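Local coordinates for acyl-coenzyme A oxidase 1 (Yarrowia lipolytica, PDB 5Y9D), which catalyses the FAD-dependent oxidation of acyl-CoA by oxygen to trans-2-enoyl-CoA and hydrogen peroxide in peroxisomal fatty acid beta-oxidation, at residues 25-30 and 662-667; 231-235 and 303-307; 312-318 and 460-465; 445-449 and 655-659. All blocks are in the same frame, centred on the assembly; numbering follows the deposited sequence.

Contact 1 of 4, residues 25-30 and 662-667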
loop_
_atom_site.group_PDB
_atom_site.type_symbol
_atom_site.label_atom_id
_atom_site.label_comp_id
_atom_site.label_asym_id
_atom_site.label_seq_id
_atom_site.Cartn_x
_atom_site.Cartn_y
_atom_site.Cartn_z
ATOM N N THR A 25 -9.913 23.226 -20.430
ATOM C CA THR A 25 -9.365 22.275 -19.505
ATOM C C THR A 25 -8.335 21.448 -20.233
ATOM O O THR A 25 -7.323 21.108 -19.681
ATOM C CB THR A 25 -10.442 21.327 -18.965
ATOM O OG1 THR A 25 -11.575 22.074 -18.553
ATOM C CG2 THR A 25 -9.937 20.575 -17.786
ATOM N N PHE A 26 -8.609 21.129 -21.482
ATOM C CA PHE A 26 -7.772 20.227 -22.252
ATOM C C PHE A 26 -6.440 20.859 -22.651
ATOM O O PHE A 26 -5.414 20.207 -22.567
ATOM C CB PHE A 26 -8.522 19.767 -23.497
ATOM C CG PHE A 26 -7.877 18.616 -24.200
ATOM C CD1 PHE A 26 -7.817 17.362 -23.590
ATOM C CD2 PHE A 26 -7.320 18.784 -25.470
ATOM C CE1 PHE A 26 -7.217 16.299 -24.234
ATOM C CE2 PHE A 26 -6.721 17.726 -26.119
ATOM C CZ PHE A 26 -6.673 16.478 -25.499
ATOM N N THR A 27 -6.459 22.135 -23.027
ATOM C CA THR A 27 -5.292 22.802 -23.587
ATOM C C THR A 27 -4.510 23.622 -22.569
ATOM O O THR A 27 -3.435 24.125 -22.851
ATOM C CB THR A 27 -5.722 23.738 -24.754
ATOM O OG1 THR A 27 -6.661 24.730 -24.274
ATOM C CG2 THR A 27 -6.360 22.901 -25.910
ATOM N N ASP A 28 -5.050 23.770 -21.374
ATOM C CA ASP A 28 -4.405 24.558 -20.338
ATOM C C ASP A 28 -3.118 23.970 -19.760
ATOM O O ASP A 28 -2.198 24.713 -19.477
ATOM C CB ASP A 28 -5.394 24.814 -19.200
ATOM C CG ASP A 28 -5.023 26.022 -18.387
ATOM O OD1 ASP A 28 -4.900 27.128 -18.964
ATOM O OD2 ASP A 28 -4.833 25.853 -17.173
ATOM N N PRO A 29 -3.049 22.638 -19.566
ATOM C CA PRO A 29 -1.904 22.131 -18.811
ATOM C C PRO A 29 -0.510 22.492 -19.315
ATOM O O PRO A 29 0.370 22.816 -18.511
ATOM C CB PRO A 29 -2.119 20.628 -18.842
ATOM C CG PRO A 29 -3.607 20.469 -18.870
ATOM C CD PRO A 29 -4.086 21.600 -19.748
ATOM N N PRO A 30 -0.288 22.460 -20.627
ATOM C CA PRO A 30 1.105 22.729 -21.005
ATOM C C PRO A 30 1.449 24.194 -20.870
ATOM O O PRO A 30 2.621 24.563 -20.646
ATOM C CB PRO A 30 1.195 22.263 -22.452
ATOM C CG PRO A 30 -0.205 22.253 -22.940
ATOM C CD PRO A 30 -1.094 21.985 -21.759
ATOM N N ASP A 662 6.463 18.114 -20.487
ATOM C CA ASP A 662 5.853 19.304 -21.075
ATOM C C ASP A 662 4.444 19.547 -20.547
ATOM O O ASP A 662 3.841 20.586 -20.846
ATOM C CB ASP A 662 5.868 19.231 -22.610
ATOM C CG ASP A 662 4.871 18.190 -23.194
ATOM O OD1 ASP A 662 4.212 17.450 -22.416
ATOM O OD2 ASP A 662 4.749 18.123 -24.463
ATOM N N GLY A 663 3.910 18.598 -19.772
ATOM C CA GLY A 663 2.695 18.859 -19.007
ATOM C C GLY A 663 1.415 18.707 -19.793
ATOM O O GLY A 663 0.323 19.047 -19.291
ATOM N N ASN A 664 1.505 18.166 -21.005
ATOM C CA ASN A 664 0.308 18.018 -21.840
ATOM C C ASN A 664 -0.396 16.752 -21.412
ATOM O O ASN A 664 -0.533 15.782 -22.150
ATOM C CB ASN A 664 0.664 18.010 -23.324
ATOM C CG ASN A 664 -0.509 18.393 -24.215
ATOM O OD1 ASN A 664 -1.665 18.478 -23.779
ATOM N ND2 ASN A 664 -0.214 18.617 -25.480
ATOM N N VAL A 665 -0.842 16.797 -20.173
ATOM C CA VAL A 665 -1.243 15.612 -19.423
ATOM C C VAL A 665 -2.414 14.899 -20.078
ATOM O O VAL A 665 -2.424 13.688 -20.210
ATOM C CB VAL A 665 -1.637 16.031 -18.000
ATOM C CG1 VAL A 665 -2.279 14.871 -17.266
ATOM C CG2 VAL A 665 -0.421 16.522 -17.265
ATOM N N TYR A 666 -3.396 15.673 -20.496
ATOM C CA TYR A 666 -4.680 15.147 -20.922
ATOM C C TYR A 666 -4.614 14.615 -22.336
ATOM O O TYR A 666 -5.157 13.572 -22.629
ATOM C CB TYR A 666 -5.732 16.254 -20.799
ATOM C CG TYR A 666 -6.021 16.697 -19.377
ATOM C CD1 TYR A 666 -6.358 15.771 -18.407
ATOM C CD2 TYR A 666 -6.004 18.048 -19.008
ATOM C CE1 TYR A 666 -6.660 16.161 -17.109
ATOM C CE2 TYR A 666 -6.300 18.452 -17.717
ATOM C CZ TYR A 666 -6.638 17.505 -16.757
ATOM O OH TYR A 666 -6.963 17.848 -15.424
ATOM N N GLU A 667 -3.904 15.317 -23.203
ATOM C CA GLU A 667 -3.700 14.837 -24.546
ATOM C C GLU A 667 -2.969 13.502 -24.507
ATOM O O GLU A 667 -3.437 12.510 -25.098
ATOM C CB GLU A 667 -2.952 15.864 -25.414
ATOM C CG GLU A 667 -2.855 15.429 -26.878
ATOM C CD GLU A 667 -3.015 16.583 -27.848
ATOM O OE1 GLU A 667 -2.388 17.656 -27.598
ATOM O OE2 GLU A 667 -3.793 16.422 -28.845
#

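Contact 2 of 4, residues 231-235 and 303-307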
loop_
_atom_site.group_PDB
_atom_site.type_symbol
_atom_site.label_atom_id
_atom_site.label_comp_id
_atom_site.label_asym_id
_atom_site.label_seq_id
_atom_site.Cartn_x
_atom_site.Cartn_y
_atom_site.Cartn_z
ATOM N N GLY A 231 26.226 -25.910 11.564
ATOM C CA GLY A 231 25.546 -24.697 11.156
ATOM C C GLY A 231 25.314 -24.523 9.662
ATOM O O GLY A 231 25.641 -25.368 8.833
ATOM N N THR A 232 24.779 -23.365 9.318
ATOM C CA THR A 232 24.406 -23.050 7.957
ATOM C C THR A 232 25.581 -22.634 7.086
ATOM O O THR A 232 26.286 -21.697 7.384
ATOM C CB THR A 232 23.368 -21.929 7.950
ATOM O OG1 THR A 232 22.239 -22.344 8.704
ATOM C CG2 THR A 232 22.931 -21.615 6.550
ATOM N N ARG A 233 25.717 -23.324 5.970
ATOM C CA ARG A 233 26.861 -23.246 5.096
ATOM C C ARG A 233 26.409 -23.110 3.636
ATOM O O ARG A 233 25.239 -23.202 3.350
ATOM C CB ARG A 233 27.735 -24.470 5.294
ATOM C CG ARG A 233 28.999 -24.257 6.100
ATOM C CD ARG A 233 28.978 -23.045 7.002
ATOM N NE ARG A 233 29.621 -23.334 8.272
ATOM C CZ ARG A 233 29.413 -22.659 9.395
ATOM N NH1 ARG A 233 28.582 -21.635 9.419
ATOM N NH2 ARG A 233 30.040 -23.009 10.499
ATOM N N ASN A 234 27.342 -22.831 2.740
ATOM C CA ASN A 234 27.074 -22.515 1.346
ATOM C C ASN A 234 27.504 -23.579 0.354
ATOM O O ASN A 234 28.652 -23.920 0.325
ATOM C CB ASN A 234 27.905 -21.287 1.011
ATOM C CG ASN A 234 27.102 -20.037 1.001
ATOM O OD1 ASN A 234 25.894 -20.092 0.985
ATOM N ND2 ASN A 234 27.760 -18.904 1.006
ATOM N N PHE A 235 26.624 -24.062 -0.513
ATOM C CA PHE A 235 27.075 -25.051 -1.510
ATOM C C PHE A 235 26.552 -24.712 -2.893
ATOM O O PHE A 235 25.439 -24.245 -3.023
ATOM C CB PHE A 235 26.618 -26.465 -1.126
ATOM C CG PHE A 235 26.768 -26.774 0.340
ATOM C CD1 PHE A 235 25.900 -26.233 1.276
ATOM C CD2 PHE A 235 27.789 -27.610 0.787
ATOM C CE1 PHE A 235 26.065 -26.496 2.637
ATOM C CE2 PHE A 235 27.953 -27.902 2.141
ATOM C CZ PHE A 235 27.089 -27.346 3.078
ATOM N N LEU A 303 29.646 -14.167 7.410
ATOM C CA LEU A 303 29.899 -13.741 6.039
ATOM C C LEU A 303 29.489 -14.817 5.042
ATOM O O LEU A 303 29.977 -14.843 3.912
ATOM C CB LEU A 303 31.379 -13.364 5.856
ATOM C CG LEU A 303 32.011 -12.369 6.855
ATOM C CD1 LEU A 303 33.182 -11.649 6.204
ATOM C CD2 LEU A 303 31.030 -11.349 7.416
ATOM N N THR A 304 28.596 -15.703 5.482
ATOM C CA THR A 304 27.832 -16.570 4.585
ATOM C C THR A 304 26.720 -15.765 3.893
ATOM O O THR A 304 26.298 -16.106 2.782
ATOM C CB THR A 304 27.237 -17.790 5.338
ATOM O OG1 THR A 304 27.096 -17.480 6.730
ATOM C CG2 THR A 304 28.152 -19.006 5.211
ATOM N N TYR A 305 26.274 -14.686 4.546
ATOM C CA TYR A 305 25.241 -13.782 4.017
ATOM C C TYR A 305 25.844 -12.464 3.523
ATOM O O TYR A 305 25.188 -11.431 3.559
ATOM C CB TYR A 305 24.201 -13.490 5.101
ATOM C CG TYR A 305 23.903 -14.682 5.985
ATOM C CD1 TYR A 305 23.192 -15.771 5.497
ATOM C CD2 TYR A 305 24.337 -14.721 7.305
ATOM C CE1 TYR A 305 22.919 -16.870 6.296
ATOM C CE2 TYR A 305 24.065 -15.813 8.115
ATOM C CZ TYR A 305 23.361 -16.891 7.607
ATOM O OH TYR A 305 23.091 -17.981 8.416
ATOM N N GLY A 306 27.088 -12.503 3.060
ATOM C CA GLY A 306 27.777 -11.306 2.589
ATOM C C GLY A 306 27.117 -10.637 1.396
ATOM O O GLY A 306 27.108 -9.404 1.294
ATOM N N ALA A 307 26.561 -11.453 0.500
ATOM C CA ALA A 307 25.871 -10.970 -0.720
ATOM C C ALA A 307 24.586 -10.184 -0.417
ATOM O O ALA A 307 24.205 -9.276 -1.172
ATOM C CB ALA A 307 25.562 -12.141 -1.658
#

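Contact 3 of 4, residues 312-318 and 460-465. With FAD (flavin-adenine dinucleotide), chain C.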
loop_
_atom_site.group_PDB
_atom_site.type_symbol
_atom_site.label_atom_id
_atom_site.label_comp_id
_atom_site.label_asym_id
_atom_site.label_seq_id
_atom_site.Cartn_x
_atom_site.Cartn_y
_atom_site.Cartn_z
ATOM N N ARG A 312 20.966 -4.839 0.155
ATOM C CA ARG A 312 20.297 -4.004 1.142
ATOM C C ARG A 312 20.749 -2.583 0.925
ATOM O O ARG A 312 19.941 -1.663 0.999
ATOM C CB ARG A 312 20.641 -4.403 2.571
ATOM C CG ARG A 312 19.834 -5.559 3.059
ATOM C CD ARG A 312 20.134 -5.907 4.498
ATOM N NE ARG A 312 19.550 -7.224 4.726
ATOM C CZ ARG A 312 20.224 -8.340 4.924
ATOM N NH1 ARG A 312 21.544 -8.333 5.004
ATOM N NH2 ARG A 312 19.562 -9.473 5.068
ATOM N N VAL A 313 22.049 -2.435 0.667
ATOM C CA VAL A 313 22.657 -1.166 0.275
ATOM C C VAL A 313 22.086 -0.684 -1.032
ATOM O O VAL A 313 21.711 0.489 -1.173
ATOM C CB VAL A 313 24.188 -1.300 0.140
ATOM C CG1 VAL A 313 24.779 -0.171 -0.701
ATOM C CG2 VAL A 313 24.827 -1.340 1.511
ATOM N N SER A 314 21.991 -1.592 -1.995
ATOM C CA SER A 314 21.383 -1.238 -3.276
ATOM C C SER A 314 19.901 -0.872 -3.112
ATOM O O SER A 314 19.394 -0.066 -3.865
ATOM C CB SER A 314 21.566 -2.354 -4.299
ATOM O OG SER A 314 21.573 -1.801 -5.601
ATOM N N MET A 315 19.221 -1.431 -2.112
ATOM C CA MET A 315 17.817 -1.042 -1.822
ATOM C C MET A 315 17.577 0.364 -1.237
ATOM O O MET A 315 16.445 0.875 -1.297
ATOM C CB MET A 315 17.152 -2.080 -0.941
ATOM C CG MET A 315 16.745 -3.294 -1.740
ATOM S SD MET A 315 16.246 -4.655 -0.690
ATOM C CE MET A 315 16.904 -6.021 -1.622
ATOM N N ILE A 316 18.612 0.988 -0.679
ATOM C CA ILE A 316 18.456 2.327 -0.189
ATOM C C ILE A 316 18.333 3.239 -1.426
ATOM O O ILE A 316 17.524 4.151 -1.452
ATOM C CB ILE A 316 19.590 2.747 0.752
ATOM C CG1 ILE A 316 19.704 1.799 1.946
ATOM C CG2 ILE A 316 19.334 4.120 1.341
ATOM C CD1 ILE A 316 21.113 1.724 2.503
ATOM N N ALA A 317 19.089 2.946 -2.462
ATOM C CA ALA A 317 19.055 3.728 -3.693
ATOM C C ALA A 317 17.764 3.503 -4.452
ATOM O O ALA A 317 17.167 4.461 -4.927
ATOM C CB ALA A 317 20.254 3.385 -4.571
ATOM N N ASP A 318 17.327 2.250 -4.581
ATOM C CA ASP A 318 16.052 2.002 -5.237
ATOM C C ASP A 318 15.010 2.880 -4.608
ATOM O O ASP A 318 14.281 3.541 -5.311
ATOM C CB ASP A 318 15.570 0.554 -5.138
ATOM C CG ASP A 318 16.562 -0.447 -5.659
ATOM O OD1 ASP A 318 17.366 -0.094 -6.552
ATOM O OD2 ASP A 318 16.529 -1.594 -5.150
ATOM N N GLN A 460 10.219 -5.439 -1.590
ATOM C CA GLN A 460 11.456 -4.904 -1.057
ATOM C C GLN A 460 11.426 -4.738 0.453
ATOM O O GLN A 460 12.456 -4.716 1.083
ATOM C CB GLN A 460 11.803 -3.574 -1.714
ATOM C CG GLN A 460 11.940 -3.651 -3.216
ATOM C CD GLN A 460 13.365 -3.573 -3.671
ATOM O OE1 GLN A 460 13.953 -4.556 -4.068
ATOM N NE2 GLN A 460 13.924 -2.404 -3.617
ATOM N N CYS A 461 10.237 -4.577 1.011
ATOM C CA CYS A 461 10.057 -4.455 2.441
ATOM C C CYS A 461 10.053 -5.796 3.131
ATOM O O CYS A 461 9.944 -5.872 4.330
ATOM C CB CYS A 461 8.754 -3.743 2.755
ATOM S SG CYS A 461 8.633 -2.070 2.146
ATOM N N THR A 462 10.102 -6.854 2.340
ATOM C CA THR A 462 10.019 -8.210 2.838
ATOM C C THR A 462 11.263 -9.038 2.609
ATOM O O THR A 462 11.714 -9.718 3.490
ATOM C CB THR A 462 8.831 -8.911 2.171
ATOM O OG1 THR A 462 7.636 -8.226 2.528
ATOM C CG2 THR A 462 8.733 -10.347 2.573
ATOM N N TRP A 463 11.768 -9.023 1.391
ATOM C CA TRP A 463 12.892 -9.859 1.009
ATOM C C TRP A 463 14.254 -9.291 1.333
ATOM O O TRP A 463 14.399 -8.115 1.558
ATOM C CB TRP A 463 12.797 -10.290 -0.448
ATOM C CG TRP A 463 13.125 -9.235 -1.432
ATOM C CD1 TRP A 463 13.729 -8.059 -1.189
ATOM C CD2 TRP A 463 12.846 -9.261 -2.830
ATOM N NE1 TRP A 463 13.864 -7.351 -2.335
ATOM C CE2 TRP A 463 13.329 -8.069 -3.367
ATOM C CE3 TRP A 463 12.247 -10.185 -3.680
ATOM C CZ2 TRP A 463 13.217 -7.766 -4.714
ATOM C CZ3 TRP A 463 12.149 -9.889 -5.007
ATOM C CH2 TRP A 463 12.628 -8.690 -5.515
ATOM N N GLU A 464 15.255 -10.152 1.334
ATOM C CA GLU A 464 16.576 -9.780 1.789
ATOM C C GLU A 464 16.530 -9.150 3.189
ATOM O O GLU A 464 17.213 -8.146 3.464
ATOM C CB GLU A 464 17.193 -8.814 0.812
ATOM C CG GLU A 464 17.497 -9.393 -0.545
ATOM C CD GLU A 464 18.675 -8.708 -1.180
ATOM O OE1 GLU A 464 19.366 -7.954 -0.443
ATOM O OE2 GLU A 464 18.901 -8.925 -2.395
ATOM N N GLY A 465 15.712 -9.764 4.055
ATOM C CA GLY A 465 15.433 -9.295 5.384
ATOM C C GLY A 465 14.063 -8.662 5.475
ATOM O O GLY A 465 13.812 -7.632 4.862
HETATM P PA FAD C . 9.087 -14.920 8.566
HETATM O O1A FAD C . 8.344 -16.182 8.632
HETATM O O2A FAD C . 10.455 -14.807 9.080
HETATM O O5B FAD C . 8.219 -13.824 9.273
HETATM C C5B FAD C . 6.806 -13.769 9.237
HETATM C C4B FAD C . 6.314 -12.573 10.035
HETATM O O4B FAD C . 6.631 -12.745 11.405
HETATM C C3B FAD C . 6.992 -11.297 9.607
HETATM O O3B FAD C . 6.044 -10.251 9.561
HETATM C C2B FAD C . 7.973 -10.978 10.695
HETATM O O2B FAD C . 8.058 -9.580 10.868
HETATM C C1B FAD C . 7.381 -11.656 11.902
HETATM N N9A FAD C . 8.471 -12.135 12.757
HETATM C C8A FAD C . 9.357 -13.071 12.446
HETATM N N7A FAD C . 10.221 -13.260 13.442
HETATM C C5A FAD C . 9.891 -12.427 14.427
HETATM C C6A FAD C . 10.395 -12.102 15.776
HETATM N N6A FAD C . 11.456 -12.728 16.296
HETATM N N1A FAD C . 9.755 -11.166 16.471
HETATM C C2A FAD C . 8.704 -10.537 15.975
HETATM N N3A FAD C . 8.195 -10.768 14.771
HETATM C C4A FAD C . 8.736 -11.685 13.963
HETATM N N1 FAD C . 14.603 -15.915 -0.893
HETATM C C2 FAD C . 15.715 -16.380 -1.459
HETATM O O2 FAD C . 16.504 -17.007 -0.766
HETATM N N3 FAD C . 15.998 -16.195 -2.738
HETATM C C4 FAD C . 15.202 -15.528 -3.549
HETATM O O4 FAD C . 15.476 -15.369 -4.728
HETATM C C4X FAD C . 13.964 -14.980 -3.008
HETATM N N5 FAD C . 13.122 -14.301 -3.770
HETATM C C5X FAD C . 11.999 -13.826 -3.256
HETATM C C6 FAD C . 11.144 -13.151 -4.080
HETATM C C7 FAD C . 9.980 -12.652 -3.589
HETATM C C7M FAD C . 9.077 -11.896 -4.515
HETATM C C8 FAD C . 9.653 -12.844 -2.160
HETATM C C8M FAD C . 8.390 -12.312 -1.567
HETATM C C9 FAD C . 10.508 -13.520 -1.335
HETATM C C9A FAD C . 11.669 -14.028 -1.837
HETATM N N10 FAD C . 12.547 -14.730 -1.015
HETATM C C10 FAD C . 13.706 -15.222 -1.591
HETATM C "C1'" FAD C . 12.262 -14.960 0.395
HETATM C "C2'" FAD C . 12.283 -13.684 1.219
HETATM O "O2'" FAD C . 13.610 -13.313 1.526
HETATM C "C3'" FAD C . 11.501 -13.915 2.490
HETATM O "O3'" FAD C . 10.155 -13.582 2.217
HETATM C "C4'" FAD C . 11.939 -13.035 3.632
HETATM O "O4'" FAD C . 13.216 -13.440 4.104
HETATM C "C5'" FAD C . 10.924 -13.097 4.762
HETATM O "O5'" FAD C . 10.924 -14.389 5.316
HETATM P P FAD C . 9.633 -15.130 5.817
HETATM O O1P FAD C . 8.547 -14.972 4.872
HETATM O O2P FAD C . 10.114 -16.463 6.182
HETATM O O3P FAD C . 9.142 -14.356 7.095
#

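Contact 4 of 4, residues 445-449 and 655-659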
loop_
_atom_site.group_PDB
_atom_site.type_symbol
_atom_site.label_atom_id
_atom_site.label_comp_id
_atom_site.label_asym_id
_atom_site.label_seq_id
_atom_site.Cartn_x
_atom_site.Cartn_y
_atom_site.Cartn_z
ATOM N N SER A 445 -5.294 4.376 -12.938
ATOM C CA SER A 445 -5.106 3.885 -14.294
ATOM C C SER A 445 -3.735 3.262 -14.365
ATOM O O SER A 445 -2.747 3.886 -13.952
ATOM C CB SER A 445 -5.182 4.979 -15.323
ATOM O OG SER A 445 -4.830 4.439 -16.592
ATOM N N GLY A 446 -3.697 2.036 -14.891
ATOM C CA GLY A 446 -2.468 1.271 -15.000
ATOM C C GLY A 446 -1.376 2.035 -15.712
ATOM O O GLY A 446 -0.207 1.928 -15.360
ATOM N N TYR A 447 -1.761 2.850 -16.681
ATOM C CA TYR A 447 -0.797 3.548 -17.502
ATOM C C TYR A 447 -0.079 4.658 -16.797
ATOM O O TYR A 447 0.985 5.086 -17.259
ATOM C CB TYR A 447 -1.475 4.087 -18.732
ATOM C CG TYR A 447 -2.231 3.001 -19.393
ATOM C CD1 TYR A 447 -1.572 1.833 -19.786
ATOM C CD2 TYR A 447 -3.610 3.095 -19.593
ATOM C CE1 TYR A 447 -2.267 0.798 -20.395
ATOM C CE2 TYR A 447 -4.303 2.070 -20.218
ATOM C CZ TYR A 447 -3.633 0.930 -20.624
ATOM O OH TYR A 447 -4.292 -0.105 -21.228
ATOM N N ASN A 448 -0.643 5.120 -15.677
ATOM C CA ASN A 448 0.062 6.113 -14.886
ATOM C C ASN A 448 0.988 5.516 -13.858
ATOM O O ASN A 448 1.739 6.242 -13.219
ATOM C CB ASN A 448 -0.868 7.170 -14.339
ATOM C CG ASN A 448 -1.419 8.041 -15.448
ATOM O OD1 ASN A 448 -0.679 8.698 -16.187
ATOM N ND2 ASN A 448 -2.710 7.990 -15.623
ATOM N N GLY A 449 1.002 4.189 -13.763
ATOM C CA GLY A 449 2.179 3.488 -13.244
ATOM C C GLY A 449 2.145 3.080 -11.785
ATOM O O GLY A 449 2.980 2.324 -11.349
ATOM N N ASN A 655 7.427 7.027 -17.636
ATOM C CA ASN A 655 6.522 6.008 -18.111
ATOM C C ASN A 655 5.073 6.246 -17.637
ATOM O O ASN A 655 4.365 5.322 -17.213
ATOM C CB ASN A 655 7.049 4.635 -17.727
ATOM C CG ASN A 655 6.444 3.547 -18.563
ATOM O OD1 ASN A 655 6.393 2.381 -18.169
ATOM N ND2 ASN A 655 5.951 3.927 -19.721
ATOM N N ALA A 656 4.628 7.492 -17.732
ATOM C CA ALA A 656 3.275 7.857 -17.288
ATOM C C ALA A 656 2.801 9.165 -17.934
ATOM O O ALA A 656 3.364 10.208 -17.670
ATOM C CB ALA A 656 3.209 7.978 -15.750
ATOM N N PRO A 657 1.742 9.096 -18.752
ATOM C CA PRO A 657 1.287 10.266 -19.469
ATOM C C PRO A 657 1.108 11.465 -18.578
ATOM O O PRO A 657 1.543 12.528 -18.969
ATOM C CB PRO A 657 -0.054 9.851 -20.086
ATOM C CG PRO A 657 -0.357 8.493 -19.580
ATOM C CD PRO A 657 0.874 7.930 -18.962
ATOM N N ILE A 658 0.535 11.319 -17.387
ATOM C CA ILE A 658 0.258 12.515 -16.563
ATOM C C ILE A 658 1.498 13.097 -15.871
ATOM O O ILE A 658 1.412 14.094 -15.138
ATOM C CB ILE A 658 -0.868 12.279 -15.518
ATOM C CG1 ILE A 658 -0.388 11.344 -14.429
ATOM C CG2 ILE A 658 -2.154 11.766 -16.164
ATOM C CD1 ILE A 658 -1.338 11.282 -13.251
ATOM N N GLY A 659 2.644 12.471 -16.105
ATOM C CA GLY A 659 3.910 12.912 -15.561
ATOM C C GLY A 659 4.821 13.402 -16.656
ATOM O O GLY A 659 6.033 13.569 -16.437
#

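Contact 1 of 4, residues 25-30 and 662-667
Tyr-666 reaches across to Phe-26, Thr-25 and Pro-29, and its CB, CD2 and CE2 each meet a partner there. Its CB lies 3.7 Å from Phe-26 CD1, the two side chains sliding past each other in opposite directions. With CG anti to the carbonyl carbon (chi1 -66°), the ring lies against Thr-25 and Pro-29: CD2 comes 3.4 Å from both Thr-25 O and Pro-29 CG, and CE2 is 3.6 Å from that same proline CG. Phe-26 O lies at the ring edge, near its plane. The hydroxyl OH leaves the contact for Arg-337. The Phe-26 ring continues past Tyr-666, and its CZ sits 3.5 Å from Glu-667 CA. An alanine in place of Phe-26 would probably open a gap beside Tyr-666 CB and Glu-667 CA and leave the first turn of helix 665-676 less well covered. Further along the chain, Pro-30 CG lies 4.1 Å from Asn-664 CG. The contact thus packs the N-terminal ends of helices 28-38 and 665-676 together against the second subunit, whose Glu-181 is hydrogen-bonded to Thr-25 OG1 and whose Ile-200 packs on Phe-26.

Contact 2 of 4, residues 231-235 and 303-307
Thr-304 and Tyr-305 lean on Thr-232, Arg-233 and Asn-234 where the beta domain of the acyl-CoA oxidase fold meets the lead-in to helix 306-334, the first long helix of the C-alpha1 region. The methyl of Thr-304 carries most of the contact. Its CG2 stands 3.9 Å from Thr-232 O and 4.2 Å from Asn-234 ND2, laid against the strand between the two side chains that the strand turns to this face. Asn-234 ND2 also approaches Thr-304 O, but at 3.6 Å the pair is not a hydrogen bond. A residue further on, Tyr-305 sends its phenol end across Thr-232 at about a right angle, with OH 4.0 Å from Thr-232 CB. The joint is therefore one of van der Waals contact between small groups, with little area buried.

The next shell fixes these groups. Thr-304 OG1 sits over one face of the Tyr-305 ring, offset toward the rim, while Met-168 and Leu-177 pack on the same tyrosine. Thr-232 places CG2 anti to its backbone N (chi1 -58° for OG1), which leaves OG1 to bond Leu-177 O and the methyl near the tyrosine. Strand 228-238 is itself held by strand 216-225, through backbone bonds such as that of Arg-233 with Ala-221, and Ser-142 of helix 122-142 touches Asn-234. Arg-233 starts away from residues 303-307, then curls back over its own strand: NH1 donates to Thr-232 O at 3.1 Å, coming from above the carbonyl plane, 51° out of it.

Contact 3 of 4, residues 312-318 and 460-465
Arg-312, Met-315 and Asp-318 of helix 306-334 hold Gln-460, Trp-463 and Glu-464 of the loop that, in the acyl-CoA oxidase active site, carries Glu-464, the proton acceptor by similarity with related enzymes. Hydrogen bonds pin both ends of the loop. Arg-312, extended from CG to NE, grips the backbone carbonyl of Glu-464: NE lies 2.8 Å from Glu-464 O and tilted from the carbonyl plane, and NH2 adds a weak second bond to that oxygen. At the other end Gln-460 NE2 donates to Asp-318 OD2 at 3.1 Å (157°), meeting the carboxylate on its anti side, 16° out of the carboxylate plane. Arg-125 forms a salt bridge with OD1, so the two oxygens of Asp-318 are engaged separately. A weak bond from Trp-463 NE1 to Gln-460 OE1 extends this chain of partners to the indole.

Between the polar anchors lies Met-315. Its CG rests 3.5 Å from Gln-460 NE2, and its CE lies against the carboxylate end of Glu-464, 3.2 Å from CD of that residue. The sulfur makes a Met-aromatic contact, SD standing 5.0 Å from the centroid of the Trp-463 five-membered ring and at its edge.

Contacts with the cofactor are made by several groups. Thr-462 O lies 3.3 Å from FAD C4', and the six-membered ring of the indole meets the isoalloxazine edge-on, with Trp-463 CE3 3.2 Å from FAD C6.

Contact 4 of 4, residues 445-449 and 655-659
Asn-448 OD1 accepts the backbone N-H of Ile-658, with N 3.1 Å from OD1 in a nearly straight bond (166°). The donor is tilted 23° from the amide carbonyl plane. Apolar groups close in round the same oxygen: Ile-658 CG1 lies 3.2 Å and Pro-657 CD 3.3 Å from Asn-448 OD1. Asn-448 has CG anti to its carbonyl carbon (chi1 -68°), a setting that carries the amide across Ile-658 at about a right angle and puts Asn-448 CG 3.6 Å from Ile-658 CG1. The other end of the amide, ND2, is held by His-442 O, which fixes which way the group is turned. A leucine in place of Asn-448 would probably leave the buried Ile-658 N-H without its acceptor and His-442 O without this donor.

Backbone carbonyls of the first loop complete the fit. Asn-448 O meets Ala-656 CB at 3.4 Å, and Tyr-447 O receives a CA-H...O contact from Ala-656 CA at 3.6 Å. Tyr-447 and Asn-448 lie in the 3-10 segment 446-448, and Pro-657 and Ile-658 in 657-658. The Tyr-447 phenol itself heads off to Asp-81 and Asn-677 of its own chain and to the backbone N of Lys-258 of the second subunit.

The two loops are wedged among helices: Ile-329 of helix 306-334 touches both Ala-656 and Ile-658, Tyr-669 of helix 665-676 packs on Asn-448, and helix 450-457 starts directly after Gly-449.

Contacts 1 and 4 are neighbours, with centres 14 Å apart, and they join through Val-665 CG1 and Ile-658 CG2 at 3.3 Å; both reach the second subunit. Contact 3 lies near the centre of the chain, and contact 2 on the opposite side of it from contacts 1 and 4. With centres 19 Å apart, contacts 2 and 3 both use helix 306-334, its start at the beta domain and its next turns at the loop with the probable proton acceptor. Contact 1 pairs residues 632 positions apart and spans all the others. Contact 2 closes before contacts 3 and 4 begin, whereas those two interleave. The C-terminal region is thus tied to the chain's beginning and to the C-alpha1 region.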